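Local coordinates for putative cell invasion protein with MAC/Perforin domain (PDB 3KK7) that probably acts at membranes as a cell invasion protein of the membrane-attack complex/perforin family, although its exact role is unknown, at residues L106-S109 with D110-R113; R181-A185 with D186-E190. All coordinates share one frame; numbering follows the deposited sequence.

Contact 1 of 2, residues L106-S109 with D110-R113; sequences LSYS and DFDR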
# COMPACT_ATOMS: atom_id res chain seq x y z
N LEU A 106 -4.08 -6.33 -25.44
CA LEU A 106 -5.30 -6.31 -24.65
C LEU A 106 -6.28 -5.29 -25.24
O LEU A 106 -5.92 -4.15 -25.46
CB LEU A 106 -4.99 -5.92 -23.21
CG LEU A 106 -6.14 -6.01 -22.22
CD1 LEU A 106 -6.67 -7.46 -22.15
CD2 LEU A 106 -5.65 -5.49 -20.86
N SER A 107 -7.51 -5.72 -25.47
CA SER A 107 -8.57 -4.83 -25.88
C SER A 107 -9.61 -4.78 -24.78
O SER A 107 -9.96 -5.81 -24.21
CB SER A 107 -9.23 -5.35 -27.12
OG SER A 107 -8.29 -5.52 -28.16
N TYR A 108 -10.14 -3.58 -24.52
CA TYR A 108 -11.09 -3.37 -23.45
C TYR A 108 -12.02 -2.20 -23.74
O TYR A 108 -11.59 -1.09 -24.02
CB TYR A 108 -10.35 -3.21 -22.10
CG TYR A 108 -9.30 -2.11 -21.97
CD1 TYR A 108 -8.04 -2.23 -22.56
CD2 TYR A 108 -9.56 -0.97 -21.19
CE1 TYR A 108 -7.06 -1.20 -22.43
CE2 TYR A 108 -8.60 0.05 -21.03
CZ TYR A 108 -7.36 -0.07 -21.65
OH TYR A 108 -6.43 0.94 -21.47
N SER A 109 -13.32 -2.50 -23.66
CA SER A 109 -14.39 -1.53 -23.90
C SER A 109 -14.65 -0.61 -22.74
O SER A 109 -15.43 0.34 -22.87
CB SER A 109 -15.71 -2.25 -24.16
OG SER A 109 -15.67 -2.91 -25.41
N ASP A 110 -14.06 -0.90 -21.59
CA ASP A 110 -14.26 -0.03 -20.44
C ASP A 110 -13.26 -0.42 -19.37
O ASP A 110 -12.51 -1.41 -19.54
CB ASP A 110 -15.72 -0.06 -19.93
CG ASP A 110 -16.09 -1.36 -19.23
OD1 ASP A 110 -15.26 -1.93 -18.49
OD2 ASP A 110 -17.23 -1.81 -19.41
N PHE A 111 -13.25 0.34 -18.28
CA PHE A 111 -12.19 0.22 -17.31
C PHE A 111 -12.36 -0.95 -16.35
O PHE A 111 -11.41 -1.32 -15.70
CB PHE A 111 -11.90 1.58 -16.67
CG PHE A 111 -11.41 2.56 -17.70
CD1 PHE A 111 -10.11 2.49 -18.18
CD2 PHE A 111 -12.28 3.45 -18.30
CE1 PHE A 111 -9.67 3.37 -19.21
CE2 PHE A 111 -11.86 4.30 -19.32
CZ PHE A 111 -10.56 4.26 -19.78
N ASP A 112 -13.52 -1.58 -16.32
CA ASP A 112 -13.62 -2.86 -15.62
C ASP A 112 -13.09 -3.96 -16.50
O ASP A 112 -12.37 -4.85 -16.03
CB ASP A 112 -15.05 -3.15 -15.19
CG ASP A 112 -15.48 -2.30 -14.03
OD1 ASP A 112 -14.61 -1.81 -13.28
OD2 ASP A 112 -16.71 -2.15 -13.86
N ARG A 113 -13.40 -3.88 -17.78
CA ARG A 113 -12.88 -4.85 -18.74
C ARG A 113 -11.35 -4.78 -18.84
O ARG A 113 -10.76 -5.73 -19.32
CB ARG A 113 -13.49 -4.65 -20.12
CG ARG A 113 -15.03 -4.71 -20.19
CD ARG A 113 -15.57 -6.09 -20.23
NE ARG A 113 -14.91 -6.90 -21.25
CZ ARG A 113 -15.05 -8.22 -21.35
NH1 ARG A 113 -15.86 -8.88 -20.52
NH2 ARG A 113 -14.39 -8.88 -22.30
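With chi1 at 57°, Tyr108 has CG between its backbone N and carbonyl carbon, which brings the ring's edge to Asp110 and Phe111. Phe111 meets it with CG beside its own backbone N (chi1 -63°). Its CB points away from the strand end, but the ring comes back to it. The two rings meet obliquely. CE2 of Tyr108 is 3.9 Å from CE1 of Phe111, which lies near the plane of the tyrosine ring, at its edge. Asp110 O sits at the same ring's edge, 3.4 Å from Tyr108 CD2. Arg113 comes back to the strand end: its CB is 4.0 Å from Tyr108 CB.

The loop is held by an Asx motif. Asp110 OD1 accepts from Arg113 N at 2.8 Å in a nearly straight bond, the N-H pointing at the oxygen close to its C-O axis. Asp112 N gives the same oxygen a second, weak bond.

The strand 93-108 belongs to the central sheet of the MACPF fold, and the turn leads away from its end toward helix 133-146. In MACPF relatives, helical clusters beside this sheet are thought to refold into membrane-spanning hairpins.

His159 of the paired strand 157-173 meets both the Tyr108 and Phe111 rings. The Tyr108 hydroxyl is hydrogen-bonded to Arg139 of helix 133-146. On helix 236-249, Glu240 takes a salt bridge from Arg113 NH2 and a hydrogen bond from Ser109 N.

Contact 2 of 2, residues R181-A185 with D186-E190; sequences RKIAA and DYLDE. With EDO (1,2-ethanediol), chain E.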
# COMPACT_ATOMS: atom_id res chain seq x y z
N ARG A 181 9.57 -10.88 7.98
CA ARG A 181 9.58 -10.31 9.32
C ARG A 181 10.97 -9.82 9.73
O ARG A 181 11.09 -8.75 10.32
CB ARG A 181 8.94 -11.25 10.33
CG ARG A 181 7.42 -11.01 10.42
CD ARG A 181 6.80 -11.77 11.59
NE ARG A 181 6.92 -13.20 11.35
CZ ARG A 181 6.04 -13.94 10.67
NH1 ARG A 181 4.92 -13.40 10.18
NH2 ARG A 181 6.28 -15.23 10.50
N LYS A 182 12.00 -10.58 9.39
CA LYS A 182 13.37 -10.17 9.66
C LYS A 182 13.63 -8.82 9.02
O LYS A 182 14.25 -7.95 9.66
CB LYS A 182 14.38 -11.15 9.09
CG LYS A 182 14.83 -12.20 10.04
CD LYS A 182 16.30 -12.46 9.92
CE LYS A 182 16.72 -13.34 11.03
NZ LYS A 182 16.54 -12.74 12.40
N ILE A 183 13.16 -8.66 7.76
CA ILE A 183 13.37 -7.41 7.02
C ILE A 183 12.67 -6.26 7.73
O ILE A 183 13.26 -5.19 7.92
CB ILE A 183 12.91 -7.53 5.58
CG1 ILE A 183 13.82 -8.48 4.82
CG2 ILE A 183 12.91 -6.18 4.86
CD1 ILE A 183 13.38 -8.73 3.35
N ALA A 184 11.43 -6.51 8.15
CA ALA A 184 10.61 -5.51 8.86
C ALA A 184 11.30 -5.00 10.13
O ALA A 184 11.43 -3.78 10.34
CB ALA A 184 9.21 -6.06 9.18
N ALA A 185 11.77 -5.96 10.93
CA ALA A 185 12.48 -5.72 12.20
C ALA A 185 13.76 -4.88 12.10
O ALA A 185 14.00 -4.02 12.97
CB ALA A 185 12.83 -7.10 12.85
N ASP A 186 14.56 -5.14 11.06
CA ASP A 186 15.94 -4.63 11.02
C ASP A 186 16.47 -4.06 9.69
O ASP A 186 17.48 -3.41 9.70
CB ASP A 186 16.88 -5.76 11.47
CG ASP A 186 16.97 -5.88 13.00
OD1 ASP A 186 17.52 -4.96 13.62
OD2 ASP A 186 16.52 -6.90 13.58
N TYR A 187 15.80 -4.27 8.56
CA TYR A 187 16.37 -3.89 7.26
C TYR A 187 15.57 -2.87 6.43
O TYR A 187 15.78 -2.74 5.21
CB TYR A 187 16.66 -5.17 6.47
CG TYR A 187 17.70 -6.00 7.18
CD1 TYR A 187 19.07 -5.73 7.02
CD2 TYR A 187 17.34 -7.01 8.08
CE1 TYR A 187 20.03 -6.43 7.70
CE2 TYR A 187 18.32 -7.73 8.77
CZ TYR A 187 19.67 -7.43 8.56
OH TYR A 187 20.65 -8.15 9.20
N LEU A 188 14.70 -2.11 7.09
CA LEU A 188 13.95 -1.07 6.41
C LEU A 188 14.80 0.18 6.16
O LEU A 188 15.68 0.53 6.94
CB LEU A 188 12.68 -0.71 7.18
CG LEU A 188 11.65 -1.83 7.33
CD1 LEU A 188 10.52 -1.36 8.29
CD2 LEU A 188 11.10 -2.27 5.94
N ASP A 189 14.53 0.83 5.03
CA ASP A 189 15.21 2.06 4.69
C ASP A 189 14.83 3.09 5.75
O ASP A 189 13.66 3.16 6.16
CB ASP A 189 14.77 2.49 3.29
CG ASP A 189 15.18 3.90 2.95
OD1 ASP A 189 16.26 4.07 2.38
OD2 ASP A 189 14.43 4.83 3.31
N GLU A 190 15.79 3.88 6.21
CA GLU A 190 15.49 4.83 7.27
C GLU A 190 14.46 5.92 6.85
O GLU A 190 13.69 6.41 7.68
CB GLU A 190 16.76 5.45 7.85
CG GLU A 190 17.53 6.23 6.83
CD GLU A 190 18.83 6.80 7.36
OE1 GLU A 190 18.82 7.43 8.45
OE2 GLU A 190 19.85 6.64 6.65
C1 EDO E . 19.37 -9.40 12.18
O1 EDO E . 19.79 -9.77 10.86
C2 EDO E . 18.45 -10.48 12.74
O2 EDO E . 19.21 -11.60 13.24
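The Tyr187 ring meets the preceding helical turn with its edge. Lys182 O lies close to the ring plane, 3.6 Å from CD2. Further along the rim, O1 of a bound 1,2-ethanediol is also near this plane. It is hydrogen-bonded to Tyr187 OH at 2.5 Å, a very short distance whose exact value is doubtful. The diol probably came from the crystallisation liquor; Tyr89 OH binds it too. The ring also packs on Lys84, Leu85 and Arg88 of helix 82-88.

The Tyr187 CG lies beside its own backbone N (chi1 -63°), which carries the ring out across the side of the last helical turn, past Lys182 O. Tyr187 CB itself packs on Ile183 CG2 at 4.2 Å. With an alanine at Tyr187 the ring and hydroxyl would be gone, which would probably leave a gap between this turn and helix 82-88 and deprive the diol of one of its partners.

Two i to i+4 backbone bonds join the turn to the helix. Tyr187 N gives a 2.8 Å bond to Ile183 O, and Asp186 N gives a longer one of 3.2 Å to Lys182 O. A weak second bond from Asp186 N also reaches Ile183 O. Leu188 lies across the carbonyl end of the helix. Its CD1 is 3.3 Å from Ala184 O, and its CD2 approaches Ile183 CG2 at 4.4 Å.

Asp186 OD1 accepts from Asn484 and Asn486, so this turn is tied to the D3 part of the chain. Asp189 OD2 accepts from Phe192 N and more weakly from Leu191 N. The arrangement is a short link between two helices, 177-186 and 190-198, the second of which starts with an aspartate N-cap.

Overall arrangement
Contacts 1 and 2 are separate local turns of the MACPF region. Their centres are about 39 Å apart and their nearest atoms about 31 Å apart. They lie on opposite sides of the chain's centre, contact 1 about 24 Å from it and contact 2 about 17 Å. Strand 157-173 runs between them in sequence. It pairs with the strand of contact 1 and leads on to the helix of contact 2. Contact 1 sits among helices 133-146 and 236-249 beside the sheet. Contact 2 faces the D3 part, touching helix 529-535 and Asn484 and Asn486. Only contact 2 touches the bound ethanediol.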